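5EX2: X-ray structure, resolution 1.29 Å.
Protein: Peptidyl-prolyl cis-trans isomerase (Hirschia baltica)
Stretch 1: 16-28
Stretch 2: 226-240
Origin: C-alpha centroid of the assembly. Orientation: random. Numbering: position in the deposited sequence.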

ATOM      1  N   ASN A  16       7.543  16.644 -10.132  1.00  9.59           N
ATOM      2  CA  ASN A  16       7.482  15.239 -10.491  1.00  9.39           C
ATOM      3  C   ASN A  16       7.580  14.301  -9.312  1.00  9.25           C
ATOM      4  O   ASN A  16       7.354  13.111  -9.474  1.00  9.01           O
ATOM      5  CB  ASN A  16       8.565  14.916 -11.494  1.00  9.64           C
ATOM      6  CG  ASN A  16       8.208  15.400 -12.872  1.00  9.90           C
ATOM      7  OD1 ASN A  16       7.215  14.977 -13.441  1.00  9.87           O
ATOM      8  ND2 ASN A  16       9.005  16.303 -13.408  1.00 10.77           N
ATOM      9  N   TRP A  17       7.907  14.818  -8.135  1.00  9.14           N
ATOM     10  CA  TRP A  17       8.130  13.975  -6.963  1.00  8.96           C
ATOM     11  C   TRP A  17       7.437  14.522  -5.726  1.00 10.37           C
ATOM     12  O   TRP A  17       7.569  15.696  -5.363  1.00 13.30           O
ATOM     13  CB  TRP A  17       9.623  13.816  -6.696  1.00 10.08           C
ATOM     14  CG  TRP A  17      10.310  13.118  -7.799  1.00  9.85           C
ATOM     15  CD1 TRP A  17      10.966  13.692  -8.846  1.00  9.69           C
ATOM     16  CD2 TRP A  17      10.381  11.703  -8.004  1.00  9.93           C
ATOM     17  NE1 TRP A  17      11.460  12.723  -9.679  1.00 10.55           N
ATOM     18  CE2 TRP A  17      11.106  11.490  -9.188  1.00 11.34           C
ATOM     19  CE3 TRP A  17       9.901  10.593  -7.296  1.00  9.39           C
ATOM     20  CZ2 TRP A  17      11.376  10.216  -9.679  1.00 10.03           C
ATOM     21  CZ3 TRP A  17      10.171   9.331  -7.791  1.00 10.47           C
ATOM     22  CH2 TRP A  17      10.909   9.154  -8.960  1.00  9.99           C
ATOM     23  N   ARG A  18       6.712  13.627  -5.073  1.00  9.68           N
ATOM     24  CA  ARG A  18       5.973  13.918  -3.853  1.00  8.90           C
ATOM     25  C   ARG A  18       6.720  13.341  -2.664  1.00  8.82           C
ATOM     26  O   ARG A  18       7.027  12.152  -2.637  1.00 11.19           O
ATOM     27  CB  ARG A  18       4.562  13.314  -3.942  1.00  9.57           C
ATOM     28  CG  ARG A  18       3.733  13.452  -2.672  1.00 12.01           C
ATOM     29  CD  ARG A  18       2.348  12.801  -2.810  1.00 12.25           C
ATOM     30  NE  ARG A  18       2.413  11.364  -3.060  1.00 10.11           N
ATOM     31  CZ  ARG A  18       2.624  10.455  -2.112  1.00 11.78           C
ATOM     32  NH1 ARG A  18       2.794  10.831  -0.852  1.00 13.17           N
ATOM     33  NH2 ARG A  18       2.673   9.174  -2.433  1.00 12.01           N
ATOM     34  N   SER A  19       6.991  14.180  -1.676  1.00 10.51           N
ATOM     35  CA  SER A  19       7.669  13.743  -0.469  1.00  9.79           C
ATOM     36  C   SER A  19       6.675  13.008   0.425  1.00 12.89           C
ATOM     37  O   SER A  19       5.603  13.529   0.721  1.00 13.50           O
ATOM     38  CB  SER A  19       8.265  14.953   0.242  1.00 13.33           C
ATOM     39  OG  SER A  19       8.853  14.568   1.468  1.00 16.79           O
ATOM     40  N   VAL A  20       7.045  11.811   0.874  1.00 10.62           N
ATOM     41  CA  VAL A  20       6.182  11.018   1.741  1.00 10.91           C
ATOM     42  C   VAL A  20       6.275  11.540   3.165  1.00 14.33           C
ATOM     43  O   VAL A  20       7.360  11.725   3.707  1.00 12.73           O
ATOM     44  CB  VAL A  20       6.555   9.521   1.676  1.00 10.29           C
ATOM     45  CG1 VAL A  20       5.781   8.698   2.700  1.00 11.75           C
ATOM     46  CG2 VAL A  20       6.310   8.967   0.270  1.00 12.15           C
ATOM     47  N   ASP A  21       5.122  11.783   3.765  1.00 11.45           N
ATOM     48  CA  ASP A  21       5.016  12.182   5.160  1.00 10.54           C
ATOM     49  C   ASP A  21       5.621  11.095   6.068  1.00 12.89           C
ATOM     50  O   ASP A  21       5.240   9.935   5.965  1.00 10.00           O
ATOM     51  CB  ASP A  21       3.527  12.402   5.467  1.00 14.20           C
ATOM     52  CG  ASP A  21       3.255  12.954   6.849  1.00 16.71           C
ATOM     53  OD1 ASP A  21       4.024  12.693   7.793  1.00 16.10           O
ATOM     54  OD2 ASP A  21       2.212  13.628   6.995  1.00 22.60           O
ATOM     55  N   PRO A  22       6.565  11.451   6.960  1.00 10.76           N
ATOM     56  CA  PRO A  22       7.118  10.394   7.821  1.00 12.18           C
ATOM     57  C   PRO A  22       6.075   9.653   8.665  1.00 11.54           C
ATOM     58  O   PRO A  22       6.311   8.492   8.973  1.00 10.62           O
ATOM     59  CB  PRO A  22       8.096  11.152   8.739  1.00 13.35           C
ATOM     60  CG  PRO A  22       8.390  12.407   8.077  1.00 15.78           C
ATOM     61  CD  PRO A  22       7.261  12.738   7.141  1.00 10.98           C
ATOM     62  N   ASP A  23       4.958  10.284   9.013  1.00 10.82           N
ATOM     63  CA  ASP A  23       3.930   9.596   9.779  1.00 11.03           C
ATOM     64  C   ASP A  23       3.102   8.662   8.884  1.00 10.54           C
ATOM     65  O   ASP A  23       2.253   7.934   9.389  1.00 11.61           O
ATOM     66  CB  ASP A  23       3.017  10.598  10.494  1.00 12.68           C
ATOM     67  CG  ASP A  23       2.418  10.027  11.768  1.00 14.30           C
ATOM     68  OD1 ASP A  23       3.140   9.324  12.512  1.00 15.43           O
ATOM     69  OD2 ASP A  23       1.225  10.264  12.044  1.00 17.41           O
ATOM     70  N   ASN A  24       3.325   8.693   7.575  1.00 10.92           N
ATOM     71  CA  ASN A  24       2.687   7.734   6.671  1.00  9.73           C
ATOM     72  C   ASN A  24       3.670   6.682   6.172  1.00 10.15           C
ATOM     73  O   ASN A  24       3.381   5.976   5.220  1.00 10.80           O
ATOM     74  CB  ASN A  24       2.075   8.443   5.457  1.00  9.68           C
ATOM     75  CG  ASN A  24       0.912   9.325   5.814  1.00 10.73           C
ATOM     76  OD1 ASN A  24       0.349   9.225   6.890  1.00 13.39           O
ATOM     77  ND2 ASN A  24       0.547  10.210   4.896  1.00 14.83           N
ATOM     78  N   LEU A  25       4.836   6.583   6.801  1.00  9.09           N
ATOM     79  CA  LEU A  25       5.890   5.707   6.306  1.00  9.43           C
ATOM     80  C   LEU A  25       6.322   4.738   7.390  1.00  9.69           C
ATOM     81  O   LEU A  25       6.768   5.147   8.454  1.00 10.06           O
ATOM     82  CB  LEU A  25       7.085   6.530   5.825  1.00  9.92           C
ATOM     83  CG  LEU A  25       8.240   5.800   5.142  1.00 11.50           C
ATOM     84  CD1 LEU A  25       7.784   5.026   3.911  1.00 12.36           C
ATOM     85  CD2 LEU A  25       9.316   6.821   4.754  1.00 14.99           C
ATOM     86  N   VAL A  26       6.215   3.453   7.080  1.00  8.64           N
ATOM     87  CA  VAL A  26       6.520   2.391   8.020  1.00 10.57           C
ATOM     88  C   VAL A  26       7.657   1.553   7.475  1.00  8.61           C
ATOM     89  O   VAL A  26       7.682   1.210   6.295  1.00  8.91           O
ATOM     90  CB  VAL A  26       5.302   1.476   8.242  1.00 11.87           C
ATOM     91  CG1 VAL A  26       5.509   0.577   9.456  1.00 15.05           C
ATOM     92  CG2 VAL A  26       4.014   2.294   8.353  1.00 21.49           C
ATOM     93  N   ILE A  27       8.598   1.212   8.347  1.00  8.81           N
ATOM     94  CA  ILE A  27       9.685   0.320   7.992  1.00  9.01           C
ATOM     95  C   ILE A  27       9.397  -1.069   8.558  1.00  8.96           C
ATOM     96  O   ILE A  27       9.325  -1.225   9.758  1.00 10.07           O
ATOM     97  CB  ILE A  27      11.029   0.807   8.531  1.00  9.23           C
ATOM     98  CG1 ILE A  27      11.226   2.302   8.242  1.00  9.86           C
ATOM     99  CG2 ILE A  27      12.148  -0.015   7.920  1.00 10.74           C
ATOM    100  CD1 ILE A  27      12.506   2.849   8.800  1.00 11.49           C
ATOM    101  N   PHE A  28       9.204  -2.039   7.665  1.00  9.09           N
ATOM    102  CA  PHE A  28       9.112  -3.445   8.045  1.00  9.96           C
ATOM    103  C   PHE A  28      10.443  -4.110   7.747  1.00 10.83           C
ATOM    104  O   PHE A  28      10.763  -4.349   6.587  1.00 10.87           O
ATOM    105  CB  PHE A  28       7.998  -4.160   7.260  1.00 11.11           C
ATOM    106  CG  PHE A  28       6.607  -4.019   7.841  1.00 10.13           C
ATOM    107  CD1 PHE A  28       6.317  -3.097   8.832  1.00 12.00           C
ATOM    108  CD2 PHE A  28       5.574  -4.816   7.355  1.00  9.45           C
ATOM    109  CE1 PHE A  28       5.034  -2.996   9.352  1.00 13.51           C
ATOM    110  CE2 PHE A  28       4.300  -4.713   7.870  1.00 12.12           C
ATOM    111  CZ  PHE A  28       4.029  -3.801   8.862  1.00 12.87           C
ATOM    112  N   ASP A 226      17.799  10.377  11.579  1.00 16.62           N
ATOM    113  CA  ASP A 226      17.774   8.933  11.321  1.00 16.77           C
ATOM    114  C   ASP A 226      16.687   8.520  10.330  1.00 13.59           C
ATOM    115  O   ASP A 226      16.625   7.355   9.913  1.00 15.09           O
ATOM    116  CB  ASP A 226      17.563   8.162  12.627  1.00 17.45           C
ATOM    117  CG  ASP A 226      18.710   8.327  13.593  1.00 30.93           C
ATOM    118  OD1 ASP A 226      19.849   8.552  13.139  1.00 28.84           O
ATOM    119  OD2 ASP A 226      18.464   8.226  14.810  1.00 25.14           O
ATOM    120  N   ARG A 227      15.828   9.460   9.959  1.00 16.14           N
ATOM    121  CA  ARG A 227      14.670   9.132   9.135  1.00 18.05           C
ATOM    122  C   ARG A 227      15.062   8.866   7.692  1.00 16.23           C
ATOM    123  O   ARG A 227      15.681   9.714   7.062  1.00 18.81           O
ATOM    124  CB  ARG A 227      13.646  10.270   9.166  1.00 13.84           C
ATOM    125  CG  ARG A 227      13.045  10.507  10.521  1.00 16.76           C
ATOM    126  CD  ARG A 227      12.048  11.644  10.520  1.00 18.20           C
ATOM    127  NE  ARG A 227      11.576  11.915  11.871  1.00 19.60           N
ATOM    128  CZ  ARG A 227      11.184  13.100  12.327  1.00 26.98           C
ATOM    129  NH1 ARG A 227      11.181  14.167  11.534  1.00 37.46           N
ATOM    130  NH2 ARG A 227      10.785  13.215  13.587  1.00 37.56           N
ATOM    131  N   PRO A 228      14.683   7.699   7.141  1.00 12.88           N
ATOM    132  CA  PRO A 228      14.759   7.577   5.684  1.00 12.53           C
ATOM    133  C   PRO A 228      13.837   8.592   5.052  1.00 12.46           C
ATOM    134  O   PRO A 228      12.850   8.981   5.674  1.00 15.07           O
ATOM    135  CB  PRO A 228      14.297   6.138   5.395  1.00 13.70           C
ATOM    136  CG  PRO A 228      13.770   5.607   6.668  1.00 25.08           C
ATOM    137  CD  PRO A 228      14.248   6.450   7.791  1.00 14.29           C
ATOM    138  N   GLU A 229      14.165   9.020   3.845  1.00 13.18           N
ATOM    139  CA  GLU A 229      13.358   9.997   3.127  1.00 12.83           C
ATOM    140  C   GLU A 229      12.849   9.336   1.857  1.00 11.17           C
ATOM    141  O   GLU A 229      13.634   8.843   1.048  1.00 14.27           O
ATOM    142  CB  GLU A 229      14.170  11.262   2.827  1.00 14.82           C
ATOM    143  CG  GLU A 229      14.639  11.995   4.098  1.00 14.52           C
ATOM    144  CD  GLU A 229      15.597  13.167   3.859  1.00 20.23           C
ATOM    145  OE1 GLU A 229      15.667  13.708   2.738  1.00 25.20           O
ATOM    146  OE2 GLU A 229      16.271  13.554   4.833  1.00 28.65           O
ATOM    147  N   ALA A 230      11.528   9.325   1.694  1.00 12.47           N
ATOM    148  CA  ALA A 230      10.902   8.667   0.554  1.00 12.32           C
ATOM    149  C   ALA A 230      10.173   9.658  -0.337  1.00  9.57           C
ATOM    150  O   ALA A 230       9.610  10.648   0.136  1.00 10.64           O
ATOM    151  CB  ALA A 230       9.942   7.582   1.034  1.00 12.05           C
ATOM    152  N   TRP A 231      10.212   9.376  -1.625  1.00 10.53           N
ATOM    153  CA  TRP A 231       9.488  10.168  -2.606  1.00  9.07           C
ATOM    154  C   TRP A 231       8.771   9.220  -3.532  1.00  9.47           C
ATOM    155  O   TRP A 231       9.253   8.121  -3.809  1.00  9.83           O
ATOM    156  CB  TRP A 231      10.420  11.084  -3.415  1.00 14.96           C
ATOM    157  CG  TRP A 231      10.844  12.370  -2.746  1.00 16.16           C
ATOM    158  CD1 TRP A 231      10.263  13.615  -2.881  1.00 13.35           C
ATOM    159  CD2 TRP A 231      11.973  12.552  -1.896  1.00 19.49           C
ATOM    160  NE1 TRP A 231      10.961  14.544  -2.147  1.00 21.05           N
ATOM    161  CE2 TRP A 231      12.012  13.915  -1.528  1.00 12.96           C
ATOM    162  CE3 TRP A 231      12.944  11.691  -1.395  1.00 16.44           C
ATOM    163  CZ2 TRP A 231      12.990  14.432  -0.688  1.00 17.05           C
ATOM    164  CZ3 TRP A 231      13.913  12.201  -0.564  1.00 18.65           C
ATOM    165  CH2 TRP A 231      13.930  13.562  -0.210  1.00 22.65           C
ATOM    166  N   VAL A 232       7.620   9.666  -4.012  1.00  7.47           N
ATOM    167  CA  VAL A 232       6.796   8.917  -4.954  1.00  8.10           C
ATOM    168  C   VAL A 232       6.548   9.824  -6.131  1.00  8.59           C
ATOM    169  O   VAL A 232       6.214  10.993  -5.957  1.00  9.41           O
ATOM    170  CB  VAL A 232       5.469   8.464  -4.316  1.00  7.87           C
ATOM    171  CG1 VAL A 232       4.577   7.764  -5.329  1.00  8.59           C
ATOM    172  CG2 VAL A 232       5.738   7.582  -3.133  1.00  9.01           C
ATOM    173  N   MET A 233       6.743   9.304  -7.326  1.00  6.68           N
ATOM    174  CA  MET A 233       6.509  10.091  -8.529  1.00  7.72           C
ATOM    175  C   MET A 233       5.058  10.581  -8.559  1.00  8.60           C
ATOM    176  O   MET A 233       4.133   9.888  -8.166  1.00  8.85           O
ATOM    177  CB  MET A 233       6.840   9.269  -9.776  1.00  8.54           C
ATOM    178  CG  MET A 233       6.666  10.033 -11.110  1.00  8.05           C
ATOM    179  SD  MET A 233       7.268   9.114 -12.510  1.00  8.74           S
ATOM    180  CE  MET A 233       9.042   9.246 -12.303  1.00 10.45           C
ATOM    181  N   ARG A 234       4.883  11.824  -8.987  1.00  7.71           N
ATOM    182  CA  ARG A 234       3.570  12.435  -9.108  1.00  8.19           C
ATOM    183  C   ARG A 234       2.887  11.943 -10.379  1.00  9.00           C
ATOM    184  O   ARG A 234       3.418  12.096 -11.476  1.00  9.01           O
ATOM    185  CB  ARG A 234       3.683  13.963  -9.117  1.00  9.44           C
ATOM    186  CG  ARG A 234       4.021  14.538  -7.753  1.00 10.03           C
ATOM    187  CD  ARG A 234       3.931  16.056  -7.684  1.00 12.55           C
ATOM    188  NE  ARG A 234       4.301  16.555  -6.357  1.00 18.79           N
ATOM    189  CZ  ARG A 234       3.514  16.530  -5.279  1.00 21.68           C
ATOM    190  NH1 ARG A 234       2.290  16.019  -5.335  1.00 15.75           N
ATOM    191  NH2 ARG A 234       3.957  17.015  -4.126  1.00 21.56           N
ATOM    192  N   ASN A 235       1.730  11.310 -10.219  1.00 10.06           N
ATOM    193  CA  ASN A 235       1.063  10.702 -11.346  1.00  9.19           C
ATOM    194  C   ASN A 235       0.588  11.749 -12.326  1.00  9.57           C
ATOM    195  O   ASN A 235       0.481  11.453 -13.501  1.00 10.05           O
ATOM    196  CB  ASN A 235      -0.107   9.847 -10.867  1.00  8.67           C
ATOM    197  CG  ASN A 235       0.334   8.744  -9.895  1.00 10.80           C
ATOM    198  OD1 ASN A 235      -0.045   8.758  -8.730  1.00 10.92           O
ATOM    199  ND2 ASN A 235       1.090   7.774 -10.385  1.00  9.73           N
ATOM    200  N   ASP A 236       0.356  12.970 -11.840  1.00  9.55           N
ATOM    201  CA  ASP A 236      -0.164  14.045 -12.676  1.00 10.46           C
ATOM    202  C   ASP A 236       0.954  14.900 -13.276  1.00 12.13           C
ATOM    203  O   ASP A 236       0.691  15.967 -13.855  1.00 14.89           O
ATOM    204  CB  ASP A 236      -1.144  14.926 -11.882  1.00 13.05           C
ATOM    205  CG  ASP A 236      -0.527  15.565 -10.638  1.00 21.44           C
ATOM    206  OD1 ASP A 236       0.578  15.182 -10.203  1.00 18.64           O
ATOM    207  OD2 ASP A 236      -1.174  16.475 -10.077  1.00 35.85           O
ATOM    208  N   GLY A 237       2.191  14.439 -13.144  1.00 11.05           N
ATOM    209  CA  GLY A 237       3.324  15.155 -13.697  1.00  9.82           C
ATOM    210  C   GLY A 237       3.810  14.533 -14.992  1.00  8.98           C
ATOM    211  O   GLY A 237       3.377  13.448 -15.395  1.00  9.71           O
ATOM    212  N   PRO A 238       4.738  15.217 -15.665  1.00  9.55           N
ATOM    213  CA  PRO A 238       5.150  14.774 -16.999  1.00  9.94           C
ATOM    214  C   PRO A 238       6.045  13.552 -17.004  1.00  7.64           C
ATOM    215  O   PRO A 238       6.030  12.787 -17.950  1.00  9.55           O
ATOM    216  CB  PRO A 238       5.903  15.982 -17.556  1.00 11.39           C
ATOM    217  CG  PRO A 238       6.342  16.740 -16.384  1.00 10.87           C
ATOM    218  CD  PRO A 238       5.272  16.548 -15.338  1.00  9.38           C
ATOM    219  N   MET A 239       6.832  13.342 -15.962  1.00  7.41           N
ATOM    220  CA  MET A 239       7.636  12.127 -15.940  1.00  8.98           C
ATOM    221  C   MET A 239       6.738  10.895 -15.899  1.00  8.25           C
ATOM    222  O   MET A 239       7.038   9.875 -16.508  1.00  8.60           O
ATOM    223  CB  MET A 239       8.593  12.129 -14.758  1.00  7.18           C
ATOM    224  CG  MET A 239       9.715  13.100 -14.956  1.00  8.95           C
ATOM    225  SD  MET A 239      10.890  13.200 -13.602  1.00 10.51           S
ATOM    226  CE  MET A 239      11.712  11.618 -13.762  1.00 12.03           C
ATOM    227  N   PHE A 240       5.632  10.985 -15.178  1.00  8.11           N
ATOM    228  CA  PHE A 240       4.745   9.841 -15.135  1.00  6.48           C
ATOM    229  C   PHE A 240       4.058   9.651 -16.491  1.00  8.62           C
ATOM    230  O   PHE A 240       3.817   8.524 -16.896  1.00  9.15           O
ATOM    231  CB  PHE A 240       3.708   9.957 -14.026  1.00  7.79           C
ATOM    232  CG  PHE A 240       3.009   8.649 -13.746  1.00  8.67           C
ATOM    233  CD1 PHE A 240       3.704   7.607 -13.140  1.00  7.08           C
ATOM    234  CD2 PHE A 240       1.693   8.434 -14.118  1.00  7.58           C
ATOM    235  CE1 PHE A 240       3.107   6.395 -12.895  1.00 10.02           C
ATOM    236  CE2 PHE A 240       1.092   7.218 -13.866  1.00  9.94           C
ATOM    237  CZ  PHE A 240       1.799   6.203 -13.253  1.00  9.74           C
TER
HETATM  238  O   HOH W   1       5.576  12.829 -13.005  1.00  9.41           O
HETATM  239  O   HOH W   2       6.230  18.027  -4.461  1.00 30.69           O
HETATM  240  O   HOH W   3       2.541  10.682  -5.822  1.00  9.78           O
HETATM  241  O   HOH W   4      10.892  12.804   1.617  1.00 15.59           O
HETATM  242  O   HOH W   5       9.926  11.018   3.465  1.00 14.34           O

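This contact is an antiparallel pairing of two short strands, one around Arg 18 and the other running 229-233, extended at one end by an asparagine that reaches a helix start and flanked by apolar packing.

The backbone sets the register. Arg 18 and Val 232 form the hydrogen-bonded pair: Arg 18 N donates to Val 232 O (2.8 Å), and Val 232 N returns a bond to Arg 18 O (2.9 Å). The ladder continues at both ends, with Arg 234 N to Asn 16 O at 2.8 Å and Val 20 N to Ala 230 O at 2.9 Å. Beyond the last of these, water 5 accepts from Ala 230 N and donates to Val 20 O.

Trp 17, Ser 19, Trp 231 and Met 233 share one face of the sheet. The broad indole of Trp 17 lies against its partner across the strands: Met 233 CB sits over the six-membered ring, 4.2 Å from its centroid, and Met 233 CE reaches Trp 17 CZ2 at 3.6 Å. Ser 19, small and exposed, leaves room for Trp 231, whose NE1 lies 3.6 Å from Ser 19 CB.

On the other face are Arg 18 and Val 232. The long Arg 18 side chain runs out extended and turns at chi3, bringing NH2 to 3.4 Å from Val 232 CB, while water 3 joins Arg 18 NE to Met 233 O. The guanidinium of Arg 234 covers Arg 18 CB with its flat face, Arg 234 CZ lying 3.6 Å away. Compact Ala 230 admits Leu 25, with Leu 25 CD2 3.8 Å from Ala 230 CB.

At the helix start, Asn 16 OD1 accepts from Met 239 N (3.0 Å), an amide that the first turn leaves without a backbone acceptor. Gly 237 suits its place, since a CB there would fall 2.9 Å from Asn 16 OD1.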